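Local coordinates for 2L protein (Yaba-like disease virus, PDB 3IT8), which is an MHC class I-like poxvirus protein that binds tumour necrosis factor, probably to blunt the antiviral response of the host, at residues Y25-I33 with V44-N52; T86-T95 with Y107-G115. All coordinates share one frame; numbering follows the deposited sequence.

Interaction 1 of 2, residues Y25-I33 with V44-N52; sequences YNDQLVTKI and VNFRADWFN. With NAG (2-acetamido-2-deoxy-beta-D-glucopyranose), chain N.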
ATOM      1  N   TYR D  25       3.153 -13.084  37.662  1.00 29.86           N
ATOM      2  CA  TYR D  25       3.982 -12.818  36.480  1.00 29.86           C
ATOM      3  C   TYR D  25       5.066 -13.894  36.598  1.00 29.86           C
ATOM      4  O   TYR D  25       5.875 -13.850  37.525  1.00 29.86           O
ATOM      5  CB  TYR D  25       4.621 -11.445  36.550  1.00 58.57           C
ATOM      6  CG  TYR D  25       5.533 -11.216  35.390  1.00 51.58           C
ATOM      7  CD1 TYR D  25       5.026 -11.085  34.098  1.00 51.58           C
ATOM      8  CD2 TYR D  25       6.914 -11.198  35.560  1.00 51.58           C
ATOM      9  CE1 TYR D  25       5.872 -10.946  32.999  1.00 51.58           C
ATOM     10  CE2 TYR D  25       7.771 -11.058  34.467  1.00 51.58           C
ATOM     11  CZ  TYR D  25       7.240 -10.934  33.193  1.00 51.58           C
ATOM     12  OH  TYR D  25       8.081 -10.805  32.114  1.00 51.58           O
ATOM     13  N   ASN D  26       5.088 -14.857  35.678  1.00 41.52           N
ATOM     14  CA  ASN D  26       6.040 -15.969  35.779  1.00 41.52           C
ATOM     15  C   ASN D  26       5.648 -16.608  37.100  1.00 41.52           C
ATOM     16  O   ASN D  26       4.462 -16.785  37.357  1.00 41.52           O
ATOM     17  CB  ASN D  26       7.490 -15.489  35.846  1.00 60.68           C
ATOM     18  CG  ASN D  26       8.007 -15.021  34.508  1.00 53.15           C
ATOM     19  OD1 ASN D  26       7.373 -15.232  33.478  1.00 53.15           O
ATOM     20  ND2 ASN D  26       9.175 -14.391  34.513  1.00 53.15           N
ATOM     21  N   ASP D  27       6.619 -16.938  37.941  1.00 52.32           N
ATOM     22  CA  ASP D  27       6.290 -17.525  39.236  1.00 52.32           C
ATOM     23  C   ASP D  27       6.282 -16.467  40.338  1.00 52.32           C
ATOM     24  O   ASP D  27       6.282 -16.806  41.514  1.00 52.32           O
ATOM     25  CB  ASP D  27       7.265 -18.659  39.598  1.00 46.35           C
ATOM     26  CG  ASP D  27       8.727 -18.227  39.573  1.00 50.30           C
ATOM     27  OD1 ASP D  27       9.016 -17.026  39.320  1.00 50.30           O
ATOM     28  OD2 ASP D  27       9.600 -19.100  39.810  1.00 50.30           O
ATOM     29  N   GLN D  28       6.254 -15.191  39.951  1.00 47.98           N
ATOM     30  CA  GLN D  28       6.272 -14.083  40.910  1.00 47.98           C
ATOM     31  C   GLN D  28       4.895 -13.522  41.292  1.00 47.98           C
ATOM     32  O   GLN D  28       4.169 -12.994  40.448  1.00 47.98           O
ATOM     33  CB  GLN D  28       7.094 -12.921  40.358  1.00 49.45           C
ATOM     34  CG  GLN D  28       8.476 -13.277  39.929  1.00 41.08           C
ATOM     35  CD  GLN D  28       9.301 -13.826  41.060  1.00 41.08           C
ATOM     36  OE1 GLN D  28       9.501 -15.043  41.163  1.00 41.08           O
ATOM     37  NE2 GLN D  28       9.789 -12.934  41.925  1.00 41.08           N
ATOM     38  N   LEU D  29       4.542 -13.604  42.569  1.00 45.53           N
ATOM     39  CA  LEU D  29       3.263 -13.070  42.989  1.00 45.53           C
ATOM     40  C   LEU D  29       3.303 -11.547  42.818  1.00 45.53           C
ATOM     41  O   LEU D  29       4.239 -10.887  43.245  1.00 45.53           O
ATOM     42  CB  LEU D  29       2.990 -13.439  44.445  1.00 47.50           C
ATOM     43  CG  LEU D  29       1.724 -12.799  45.010  1.00 34.93           C
ATOM     44  CD1 LEU D  29       0.511 -13.272  44.199  1.00 34.93           C
ATOM     45  CD2 LEU D  29       1.590 -13.140  46.497  1.00 34.93           C
ATOM     46  N   VAL D  30       2.288 -10.989  42.180  1.00 42.96           N
ATOM     47  CA  VAL D  30       2.240  -9.554  41.977  1.00 42.96           C
ATOM     48  C   VAL D  30       1.149  -8.903  42.824  1.00 42.96           C
ATOM     49  O   VAL D  30       1.341  -7.814  43.367  1.00 42.96           O
ATOM     50  CB  VAL D  30       1.964  -9.221  40.513  1.00 55.96           C
ATOM     51  CG1 VAL D  30       1.874  -7.718  40.327  1.00 34.44           C
ATOM     52  CG2 VAL D  30       3.048  -9.795  39.649  1.00 34.44           C
ATOM     53  N   THR D  31       0.002  -9.571  42.931  1.00 48.83           N
ATOM     54  CA  THR D  31      -1.114  -9.050  43.701  1.00 48.83           C
ATOM     55  C   THR D  31      -1.964 -10.139  44.302  1.00 48.83           C
ATOM     56  O   THR D  31      -2.216 -11.156  43.659  1.00 48.83           O
ATOM     57  CB  THR D  31      -2.037  -8.221  42.822  1.00 50.80           C
ATOM     58  OG1 THR D  31      -1.360  -7.039  42.413  1.00 37.39           O
ATOM     59  CG2 THR D  31      -3.282  -7.834  43.560  1.00 37.39           C
ATOM     60  N   LYS D  32      -2.396  -9.926  45.541  1.00 41.81           N
ATOM     61  CA  LYS D  32      -3.295 -10.859  46.192  1.00 41.81           C
ATOM     62  C   LYS D  32      -4.445 -10.035  46.711  1.00 41.81           C
ATOM     63  O   LYS D  32      -4.241  -8.968  47.298  1.00 41.81           O
ATOM     64  CB  LYS D  32      -2.655 -11.582  47.365  1.00 54.72           C
ATOM     65  CG  LYS D  32      -3.648 -12.499  48.058  1.00 46.56           C
ATOM     66  CD  LYS D  32      -3.067 -13.183  49.274  1.00 46.56           C
ATOM     67  CE  LYS D  32      -4.111 -14.040  49.953  1.00 46.56           C
ATOM     68  NZ  LYS D  32      -3.594 -14.632  51.215  1.00 46.56           N
ATOM     69  N   ILE D  33      -5.656 -10.519  46.472  1.00 47.87           N
ATOM     70  CA  ILE D  33      -6.853  -9.841  46.931  1.00 47.87           C
ATOM     71  C   ILE D  33      -7.791 -10.871  47.535  1.00 47.87           C
ATOM     72  O   ILE D  33      -7.917 -11.984  47.023  1.00 47.87           O
ATOM     73  CB  ILE D  33      -7.563  -9.122  45.769  1.00 58.36           C
ATOM     74  CG1 ILE D  33      -6.709  -7.938  45.298  1.00 27.28           C
ATOM     75  CG2 ILE D  33      -8.968  -8.662  46.212  1.00 27.28           C
ATOM     76  CD1 ILE D  33      -7.235  -7.286  44.024  1.00 27.28           C
ATOM     77  N   VAL D  44      -6.688  -5.452  49.005  1.00 40.19           N
ATOM     78  CA  VAL D  44      -5.412  -5.907  48.470  1.00 40.19           C
ATOM     79  C   VAL D  44      -4.581  -6.306  49.660  1.00 40.19           C
ATOM     80  O   VAL D  44      -4.321  -5.477  50.532  1.00 40.19           O
ATOM     81  CB  VAL D  44      -4.679  -4.801  47.715  1.00 44.52           C
ATOM     82  CG1 VAL D  44      -3.322  -5.303  47.278  1.00 44.52           C
ATOM     83  CG2 VAL D  44      -5.495  -4.372  46.517  1.00 44.52           C
ATOM     84  N   ASN D  45      -4.178  -7.570  49.714  1.00 55.00           N
ATOM     85  CA  ASN D  45      -3.379  -8.054  50.833  1.00 55.00           C
ATOM     86  C   ASN D  45      -1.903  -7.975  50.500  1.00 55.00           C
ATOM     87  O   ASN D  45      -1.063  -7.776  51.368  1.00 55.00           O
ATOM     88  CB  ASN D  45      -3.719  -9.505  51.163  1.00 63.71           C
ATOM     89  CG  ASN D  45      -5.199  -9.745  51.265  1.00 63.71           C
ATOM     90  OD1 ASN D  45      -5.913  -9.010  51.944  1.00 63.71           O
ATOM     91  ND2 ASN D  45      -5.674 -10.791  50.595  1.00 63.71           N
ATOM     92  N   PHE D  46      -1.585  -8.128  49.228  1.00 44.57           N
ATOM     93  CA  PHE D  46      -0.203  -8.102  48.808  1.00 44.57           C
ATOM     94  C   PHE D  46      -0.030  -7.396  47.484  1.00 44.57           C
ATOM     95  O   PHE D  46      -0.879  -7.472  46.587  1.00 44.57           O
ATOM     96  CB  PHE D  46       0.313  -9.531  48.675  1.00 52.88           C
ATOM     97  CG  PHE D  46       1.748  -9.614  48.276  1.00 52.88           C
ATOM     98  CD1 PHE D  46       2.743  -9.685  49.238  1.00 52.88           C
ATOM     99  CD2 PHE D  46       2.116  -9.589  46.930  1.00 52.88           C
ATOM    100  CE1 PHE D  46       4.085  -9.729  48.869  1.00 52.88           C
ATOM    101  CE2 PHE D  46       3.456  -9.629  46.549  1.00 52.88           C
ATOM    102  CZ  PHE D  46       4.442  -9.700  47.523  1.00 52.88           C
ATOM    103  N   ARG D  47       1.090  -6.706  47.365  1.00 51.16           N
ATOM    104  CA  ARG D  47       1.442  -6.021  46.132  1.00 51.16           C
ATOM    105  C   ARG D  47       2.955  -6.023  45.987  1.00 51.16           C
ATOM    106  O   ARG D  47       3.651  -5.458  46.821  1.00 51.16           O
ATOM    107  CB  ARG D  47       0.957  -4.585  46.136  1.00 63.28           C
ATOM    108  CG  ARG D  47       1.357  -3.877  44.863  1.00 63.28           C
ATOM    109  CD  ARG D  47       0.468  -4.295  43.706  1.00 63.28           C
ATOM    110  NE  ARG D  47      -0.646  -3.360  43.557  1.00 63.28           N
ATOM    111  CZ  ARG D  47      -1.868  -3.690  43.145  1.00 63.28           C
ATOM    112  NH1 ARG D  47      -2.151  -4.949  42.837  1.00 63.28           N
ATOM    113  NH2 ARG D  47      -2.811  -2.756  43.038  1.00 63.28           N
ATOM    114  N   ALA D  48       3.468  -6.666  44.943  1.00 55.99           N
ATOM    115  CA  ALA D  48       4.911  -6.703  44.728  1.00 55.99           C
ATOM    116  C   ALA D  48       5.467  -5.278  44.672  1.00 55.99           C
ATOM    117  O   ALA D  48       4.883  -4.394  44.043  1.00 55.99           O
ATOM    118  CB  ALA D  48       5.234  -7.435  43.450  1.00 51.94           C
ATOM    119  N   ASP D  49       6.595  -5.070  45.349  1.00 61.20           N
ATOM    120  CA  ASP D  49       7.251  -3.766  45.411  1.00 61.20           C
ATOM    121  C   ASP D  49       7.669  -3.219  44.041  1.00 61.20           C
ATOM    122  O   ASP D  49       7.694  -2.011  43.837  1.00 61.20           O
ATOM    123  CB  ASP D  49       8.476  -3.857  46.325  1.00128.38           C
ATOM    124  CG  ASP D  49       9.384  -5.022  45.965  1.00128.38           C
ATOM    125  OD1 ASP D  49       8.954  -6.188  46.126  1.00128.38           O
ATOM    126  OD2 ASP D  49      10.526  -4.776  45.515  1.00128.38           O
ATOM    127  N   TRP D  50       7.991  -4.106  43.101  1.00 52.23           N
ATOM    128  CA  TRP D  50       8.432  -3.674  41.781  1.00 52.23           C
ATOM    129  C   TRP D  50       7.337  -3.325  40.785  1.00 52.23           C
ATOM    130  O   TRP D  50       7.618  -2.779  39.715  1.00 52.23           O
ATOM    131  CB  TRP D  50       9.332  -4.728  41.144  1.00 44.65           C
ATOM    132  CG  TRP D  50       8.755  -6.108  41.073  1.00 44.65           C
ATOM    133  CD1 TRP D  50       8.918  -7.119  41.986  1.00 44.65           C
ATOM    134  CD2 TRP D  50       7.960  -6.654  40.014  1.00 44.65           C
ATOM    135  NE1 TRP D  50       8.280  -8.263  41.556  1.00 44.65           N
ATOM    136  CE2 TRP D  50       7.679  -8.004  40.353  1.00 44.65           C
ATOM    137  CE3 TRP D  50       7.457  -6.139  38.814  1.00 44.65           C
ATOM    138  CZ2 TRP D  50       6.918  -8.836  39.531  1.00 44.65           C
ATOM    139  CZ3 TRP D  50       6.702  -6.969  37.997  1.00 44.65           C
ATOM    140  CH2 TRP D  50       6.439  -8.301  38.360  1.00 44.65           C
ATOM    141  N   PHE D  51       6.094  -3.620  41.135  1.00 51.62           N
ATOM    142  CA  PHE D  51       4.989  -3.365  40.231  1.00 51.62           C
ATOM    143  C   PHE D  51       4.223  -2.080  40.521  1.00 51.62           C
ATOM    144  O   PHE D  51       3.488  -1.998  41.499  1.00 51.62           O
ATOM    145  CB  PHE D  51       4.033  -4.558  40.267  1.00 48.75           C
ATOM    146  CG  PHE D  51       2.952  -4.503  39.226  1.00 48.75           C
ATOM    147  CD1 PHE D  51       3.257  -4.671  37.876  1.00 48.75           C
ATOM    148  CD2 PHE D  51       1.623  -4.295  39.590  1.00 48.75           C
ATOM    149  CE1 PHE D  51       2.252  -4.635  36.905  1.00 48.75           C
ATOM    150  CE2 PHE D  51       0.610  -4.258  38.625  1.00 48.75           C
ATOM    151  CZ  PHE D  51       0.927  -4.427  37.280  1.00 48.75           C
ATOM    152  N   ASN D  52       4.402  -1.068  39.683  1.00 55.08           N
ATOM    153  CA  ASN D  52       3.671   0.191  39.843  1.00 55.08           C
ATOM    154  C   ASN D  52       2.447   0.029  38.934  1.00 55.08           C
ATOM    155  O   ASN D  52       2.537   0.184  37.714  1.00 55.08           O
ATOM    156  CB  ASN D  52       4.528   1.393  39.396  1.00 79.84           C
ATOM    157  CG  ASN D  52       3.724   2.691  39.303  1.00 79.84           C
ATOM    158  OD1 ASN D  52       2.828   2.797  38.478  1.00 79.84           O
ATOM    159  ND2 ASN D  52       4.014   3.666  40.164  1.00 79.84           N
TER
HETATM  160  C1  NAG N 326       4.820   4.825  39.797  1.00112.96           C
HETATM  161  C2  NAG N 326       3.919   5.960  39.194  1.00112.96           C
HETATM  162  C3  NAG N 326       4.508   7.393  39.322  1.00112.96           C
HETATM  163  C4  NAG N 326       5.203   7.617  40.656  1.00112.96           C
HETATM  164  C5  NAG N 326       6.213   6.502  40.802  1.00112.96           C
HETATM  165  C6  NAG N 326       7.162   6.655  41.967  1.00112.96           C
HETATM  166  C7  NAG N 326       4.192   6.527  36.856  1.00112.96           C
HETATM  167  C8  NAG N 326       5.647   6.328  36.447  1.00112.96           C
HETATM  168  N2  NAG N 326       3.698   5.699  37.780  1.00112.96           N
HETATM  169  O3  NAG N 326       3.479   8.362  39.155  1.00112.96           O
HETATM  170  O4  NAG N 326       5.850   8.882  40.661  1.00112.96           O
HETATM  171  O5  NAG N 326       5.513   5.265  40.979  1.00112.96           O
HETATM  172  O6  NAG N 326       8.152   5.639  41.933  1.00112.96           O
HETATM  173  O7  NAG N 326       3.530   7.432  36.339  1.00112.96           O
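K32 O draws two backbone N-H groups of the neighbouring strand, N45 N at 2.8 Å and, more weakly, F46 N at 3.4 Å. This is a classic beta bulge in the antiparallel hairpin of strands 28-36 and 41-47, at one margin of the MHC-like platform. K32 N answers to F46 O at 3.1 Å, and A48 N reaches V30 O at 2.9 Å as residues 48-51 leave the strand in a type I turn. On the face with K32, the F46 ring receives L29 CD2 over its face, 4.0 Å from the centroid. On the opposite face I33 CG1 meets V44 CG2, both residues also touching helix 61-82.

V30 serves two aromatic rings with its two methyls. With CG1 anti to the backbone N (chi1 178°), that methyl lies over the face of F51, 3.9 Å from the centroid, while CG2 approaches W50 CH2 at 3.9 Å. F51 stacks in turn on Y170 of helix 148-174. Beyond the turn, N52 carries an N-linked glycan through the covalent bond from its ND2 to NAG C1.

Interaction 2 of 2, residues T86-T95 with Y107-G115; sequences TKTTSLSLIT and YGYVETANG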
ATOM      1  N   THR D  86     -23.575 -31.964  40.807  1.00114.04           N
ATOM      2  CA  THR D  86     -22.513 -31.048  40.398  1.00114.04           C
ATOM      3  C   THR D  86     -21.851 -30.407  41.619  1.00114.04           C
ATOM      4  O   THR D  86     -20.694 -29.993  41.558  1.00114.04           O
ATOM      5  CB  THR D  86     -23.066 -29.915  39.505  1.00115.45           C
ATOM      6  OG1 THR D  86     -23.963 -30.461  38.529  1.00115.45           O
ATOM      7  CG2 THR D  86     -21.927 -29.207  38.788  1.00115.45           C
ATOM      8  N   LYS D  87     -22.601 -30.326  42.717  1.00120.82           N
ATOM      9  CA  LYS D  87     -22.126 -29.736  43.968  1.00120.82           C
ATOM     10  C   LYS D  87     -20.602 -29.724  44.071  1.00120.82           C
ATOM     11  O   LYS D  87     -19.955 -30.764  43.975  1.00120.82           O
ATOM     12  CB  LYS D  87     -22.730 -30.488  45.163  1.00127.77           C
ATOM     13  CG  LYS D  87     -22.351 -29.913  46.520  1.00127.77           C
ATOM     14  CD  LYS D  87     -23.174 -30.533  47.635  1.00127.77           C
ATOM     15  CE  LYS D  87     -24.652 -30.215  47.470  1.00127.77           C
ATOM     16  NZ  LYS D  87     -25.469 -30.825  48.553  1.00127.77           N
ATOM     17  N   THR D  88     -20.034 -28.538  44.265  1.00 63.50           N
ATOM     18  CA  THR D  88     -18.589 -28.392  44.355  1.00 63.50           C
ATOM     19  C   THR D  88     -18.177 -27.497  45.502  1.00 63.50           C
ATOM     20  O   THR D  88     -18.951 -26.648  45.952  1.00 63.50           O
ATOM     21  CB  THR D  88     -18.011 -27.784  43.067  1.00 76.17           C
ATOM     22  OG1 THR D  88     -18.408 -28.572  41.941  1.00 76.17           O
ATOM     23  CG2 THR D  88     -16.500 -27.742  43.135  1.00 76.17           C
ATOM     24  N   THR D  89     -16.942 -27.687  45.950  1.00 64.07           N
ATOM     25  CA  THR D  89     -16.364 -26.916  47.042  1.00 64.07           C
ATOM     26  C   THR D  89     -16.051 -25.491  46.618  1.00 64.07           C
ATOM     27  O   THR D  89     -16.308 -24.535  47.364  1.00 64.07           O
ATOM     28  CB  THR D  89     -15.048 -27.515  47.493  1.00106.96           C
ATOM     29  OG1 THR D  89     -15.216 -28.916  47.692  1.00 66.66           O
ATOM     30  CG2 THR D  89     -14.584 -26.863  48.779  1.00 66.66           C
ATOM     31  N   SER D  90     -15.485 -25.355  45.419  1.00 70.11           N
ATOM     32  CA  SER D  90     -15.106 -24.047  44.902  1.00 70.11           C
ATOM     33  C   SER D  90     -15.191 -23.906  43.388  1.00 70.11           C
ATOM     34  O   SER D  90     -15.385 -24.882  42.664  1.00 70.11           O
ATOM     35  CB  SER D  90     -13.683 -23.724  45.336  1.00 76.58           C
ATOM     36  OG  SER D  90     -12.787 -24.662  44.769  1.00 49.10           O
ATOM     37  N   LEU D  91     -15.013 -22.666  42.934  1.00 42.81           N
ATOM     38  CA  LEU D  91     -15.063 -22.299  41.525  1.00 42.81           C
ATOM     39  C   LEU D  91     -13.900 -21.359  41.242  1.00 42.81           C
ATOM     40  O   LEU D  91     -13.577 -20.492  42.051  1.00 42.81           O
ATOM     41  CB  LEU D  91     -16.383 -21.595  41.228  1.00 67.77           C
ATOM     42  CG  LEU D  91     -16.728 -21.415  39.756  1.00 43.90           C
ATOM     43  CD1 LEU D  91     -16.769 -22.775  39.083  1.00 43.90           C
ATOM     44  CD2 LEU D  91     -18.083 -20.733  39.629  1.00 43.90           C
ATOM     45  N   SER D  92     -13.259 -21.539  40.097  1.00 38.37           N
ATOM     46  CA  SER D  92     -12.121 -20.700  39.724  1.00 38.37           C
ATOM     47  C   SER D  92     -12.183 -20.158  38.297  1.00 38.37           C
ATOM     48  O   SER D  92     -12.591 -20.858  37.358  1.00 38.37           O
ATOM     49  CB  SER D  92     -10.807 -21.468  39.870  1.00 28.88           C
ATOM     50  OG  SER D  92     -10.516 -21.766  41.215  1.00 31.03           O
ATOM     51  N   LEU D  93     -11.774 -18.903  38.140  1.00 37.25           N
ATOM     52  CA  LEU D  93     -11.734 -18.271  36.829  1.00 37.25           C
ATOM     53  C   LEU D  93     -10.257 -18.096  36.488  1.00 37.25           C
ATOM     54  O   LEU D  93      -9.581 -17.242  37.043  1.00 37.25           O
ATOM     55  CB  LEU D  93     -12.420 -16.917  36.855  1.00 54.14           C
ATOM     56  CG  LEU D  93     -12.290 -16.175  35.521  1.00 38.13           C
ATOM     57  CD1 LEU D  93     -12.904 -17.019  34.426  1.00 38.13           C
ATOM     58  CD2 LEU D  93     -12.967 -14.799  35.592  1.00 38.13           C
ATOM     59  N   ILE D  94      -9.752 -18.924  35.585  1.00 36.54           N
ATOM     60  CA  ILE D  94      -8.346 -18.873  35.198  1.00 36.54           C
ATOM     61  C   ILE D  94      -8.207 -18.171  33.860  1.00 36.54           C
ATOM     62  O   ILE D  94      -8.746 -18.614  32.852  1.00 36.54           O
ATOM     63  CB  ILE D  94      -7.757 -20.297  35.066  1.00 53.02           C
ATOM     64  CG1 ILE D  94      -7.980 -21.079  36.357  1.00 36.06           C
ATOM     65  CG2 ILE D  94      -6.273 -20.226  34.764  1.00 36.06           C
ATOM     66  CD1 ILE D  94      -7.448 -20.397  37.571  1.00 36.06           C
ATOM     67  N   THR D  95      -7.489 -17.061  33.843  1.00 41.44           N
ATOM     68  CA  THR D  95      -7.308 -16.328  32.597  1.00 41.44           C
ATOM     69  C   THR D  95      -5.909 -15.728  32.591  1.00 41.44           C
ATOM     70  O   THR D  95      -5.371 -15.416  33.648  1.00 41.44           O
ATOM     71  CB  THR D  95      -8.373 -15.221  32.456  1.00 44.05           C
ATOM     72  OG1 THR D  95      -8.326 -14.671  31.137  1.00 41.29           O
ATOM     73  CG2 THR D  95      -8.142 -14.119  33.475  1.00 41.29           C
ATOM     74  N   TYR D 107      -5.711 -17.359  27.358  1.00 41.70           N
ATOM     75  CA  TYR D 107      -6.737 -18.308  27.747  1.00 41.70           C
ATOM     76  C   TYR D 107      -7.666 -17.701  28.771  1.00 41.70           C
ATOM     77  O   TYR D 107      -7.354 -16.684  29.381  1.00 41.70           O
ATOM     78  CB  TYR D 107      -6.078 -19.568  28.324  1.00 46.80           C
ATOM     79  CG  TYR D 107      -5.083 -19.250  29.418  1.00 42.55           C
ATOM     80  CD1 TYR D 107      -5.501 -19.008  30.727  1.00 42.55           C
ATOM     81  CD2 TYR D 107      -3.730 -19.095  29.122  1.00 42.55           C
ATOM     82  CE1 TYR D 107      -4.604 -18.618  31.701  1.00 42.55           C
ATOM     83  CE2 TYR D 107      -2.828 -18.699  30.101  1.00 42.55           C
ATOM     84  CZ  TYR D 107      -3.277 -18.464  31.379  1.00 42.55           C
ATOM     85  OH  TYR D 107      -2.385 -18.053  32.325  1.00 42.55           O
ATOM     86  N   GLY D 108      -8.809 -18.346  28.957  1.00 43.84           N
ATOM     87  CA  GLY D 108      -9.786 -17.894  29.923  1.00 43.84           C
ATOM     88  C   GLY D 108     -10.761 -19.031  30.069  1.00 43.84           C
ATOM     89  O   GLY D 108     -11.551 -19.284  29.163  1.00 43.84           O
ATOM     90  N   TYR D 109     -10.693 -19.741  31.186  1.00 38.20           N
ATOM     91  CA  TYR D 109     -11.598 -20.847  31.417  1.00 38.20           C
ATOM     92  C   TYR D 109     -12.035 -20.916  32.870  1.00 38.20           C
ATOM     93  O   TYR D 109     -11.449 -20.268  33.740  1.00 38.20           O
ATOM     94  CB  TYR D 109     -10.938 -22.147  30.998  1.00 52.81           C
ATOM     95  CG  TYR D 109      -9.676 -22.472  31.755  1.00 36.60           C
ATOM     96  CD1 TYR D 109      -9.716 -23.182  32.961  1.00 36.60           C
ATOM     97  CD2 TYR D 109      -8.424 -22.142  31.226  1.00 36.60           C
ATOM     98  CE1 TYR D 109      -8.546 -23.566  33.607  1.00 36.60           C
ATOM     99  CE2 TYR D 109      -7.243 -22.519  31.867  1.00 36.60           C
ATOM    100  CZ  TYR D 109      -7.311 -23.233  33.050  1.00 36.60           C
ATOM    101  OH  TYR D 109      -6.146 -23.636  33.658  1.00 36.60           O
ATOM    102  N   VAL D 110     -13.078 -21.698  33.120  1.00 47.03           N
ATOM    103  CA  VAL D 110     -13.619 -21.852  34.451  1.00 47.03           C
ATOM    104  C   VAL D 110     -13.443 -23.291  34.869  1.00 47.03           C
ATOM    105  O   VAL D 110     -13.859 -24.184  34.148  1.00 47.03           O
ATOM    106  CB  VAL D 110     -15.130 -21.501  34.461  1.00 35.35           C
ATOM    107  CG1 VAL D 110     -15.770 -21.920  35.780  1.00 26.84           C
ATOM    108  CG2 VAL D 110     -15.312 -20.011  34.245  1.00 26.84           C
ATOM    109  N   GLU D 111     -12.801 -23.521  36.011  1.00 40.08           N
ATOM    110  CA  GLU D 111     -12.649 -24.879  36.512  1.00 40.08           C
ATOM    111  C   GLU D 111     -13.310 -25.007  37.885  1.00 40.08           C
ATOM    112  O   GLU D 111     -13.549 -24.019  38.580  1.00 40.08           O
ATOM    113  CB  GLU D 111     -11.187 -25.306  36.579  1.00 80.28           C
ATOM    114  CG  GLU D 111     -10.308 -24.395  37.359  1.00 66.88           C
ATOM    115  CD  GLU D 111      -8.881 -24.894  37.404  1.00 66.88           C
ATOM    116  OE1 GLU D 111      -8.394 -25.403  36.362  1.00 66.88           O
ATOM    117  OE2 GLU D 111      -8.240 -24.761  38.479  1.00 66.88           O
ATOM    118  N   THR D 112     -13.609 -26.247  38.248  1.00 61.18           N
ATOM    119  CA  THR D 112     -14.275 -26.589  39.492  1.00 61.18           C
ATOM    120  C   THR D 112     -13.334 -27.443  40.317  1.00 61.18           C
ATOM    121  O   THR D 112     -12.317 -27.900  39.813  1.00 61.18           O
ATOM    122  CB  THR D 112     -15.577 -27.354  39.155  1.00 85.22           C
ATOM    123  OG1 THR D 112     -16.685 -26.456  39.237  1.00 64.15           O
ATOM    124  CG2 THR D 112     -15.790 -28.533  40.057  1.00 64.15           C
ATOM    125  N   ALA D 113     -13.645 -27.642  41.590  1.00 60.17           N
ATOM    126  CA  ALA D 113     -12.787 -28.475  42.426  1.00 60.17           C
ATOM    127  C   ALA D 113     -12.757 -29.890  41.824  1.00 60.17           C
ATOM    128  O   ALA D 113     -11.830 -30.662  42.071  1.00 60.17           O
ATOM    129  CB  ALA D 113     -13.325 -28.515  43.856  1.00 90.01           C
ATOM    130  N   ASN D 114     -13.774 -30.207  41.019  1.00 69.72           N
ATOM    131  CA  ASN D 114     -13.899 -31.509  40.372  1.00 69.72           C
ATOM    132  C   ASN D 114     -13.154 -31.575  39.047  1.00 69.72           C
ATOM    133  O   ASN D 114     -13.007 -32.654  38.470  1.00 69.72           O
ATOM    134  CB  ASN D 114     -15.366 -31.849  40.133  1.00138.44           C
ATOM    135  CG  ASN D 114     -16.188 -31.750  41.389  1.00 80.29           C
ATOM    136  OD1 ASN D 114     -15.828 -32.314  42.428  1.00 80.29           O
ATOM    137  ND2 ASN D 114     -17.304 -31.032  41.309  1.00 80.29           N
ATOM    138  N   GLY D 115     -12.689 -30.427  38.557  1.00 67.81           N
ATOM    139  CA  GLY D 115     -11.957 -30.399  37.299  1.00 67.81           C
ATOM    140  C   GLY D 115     -12.439 -29.346  36.322  1.00 67.81           C
ATOM    141  O   GLY D 115     -13.439 -28.687  36.576  1.00 67.81           O
TER
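Strands 90-95 and 107-112 run antiparallel with their axes 4.6 Å apart and 166° between directions, in unbroken register from L91-T112 to T95-G108. S92 and E111, then I94 and Y109, form hydrogen-bonded pairs, each with two N-H to O bonds; the shorter pair includes I94 N to Y109 O at 2.8 Å.

On the face bearing I94, the Y109 ring stands beside the isoleucine, which puts its CB over one ring face, 3.8 Å from the centroid. Y109 can lie this way because its CG sits between the backbone N and carbonyl carbon (chi1 61°), laying the ring alongside I94. I94 CG2 also touches Y107 CE1 at 3.8 Å. P248, within the Ig-like range, packs against I94, Y107 and Y109, and E111 OE1 bonds to Y243 OH. I94 further borders a glycan of the protein.

The other face is aliphatic in its middle: V110 offers CG1 to L91 CD1 at 3.6 Å and CG2 to L93 CD1 at 3.8 Å. The two leucines in turn touch helix 61-82, L91 at T76 and L93 at W69. At its end T95 OG1, anti to the backbone N (chi1 -170°), donates to Y107 O at 2.8 Å, in the carbonyl plane on a lone pair; G108, with no side chain, lets the strands come to 4.0 Å between T95 CA and G108 CA.

The chemistry thus divides by face: the leucines meet helix 61-82 on one, whereas I94, two tyrosine rings and a carboxylate meet the Ig-like part on the other.

Both contacts belong to one eight-stranded antiparallel sheet, the floor of the MHC-like domain, and they follow in series without nesting or crossing. From the N terminus, strands 2-10 and 18-25 come first; interaction 1 then closes the hairpin 28-36/41-47, whose second strand is outermost in the sheet. Helix 61-82 follows and crosses over the floor, after which interaction 2 closes the hairpin 90-100/103-112. In the sheet, strands 18-25 and 2-10 separate the two hairpins, with centres about 22 Å apart and nearest atoms about 9 Å apart. Helices 61-82 and 148-174 touch both contacts, while interaction 2 also ties the sheet to the Ig-like part.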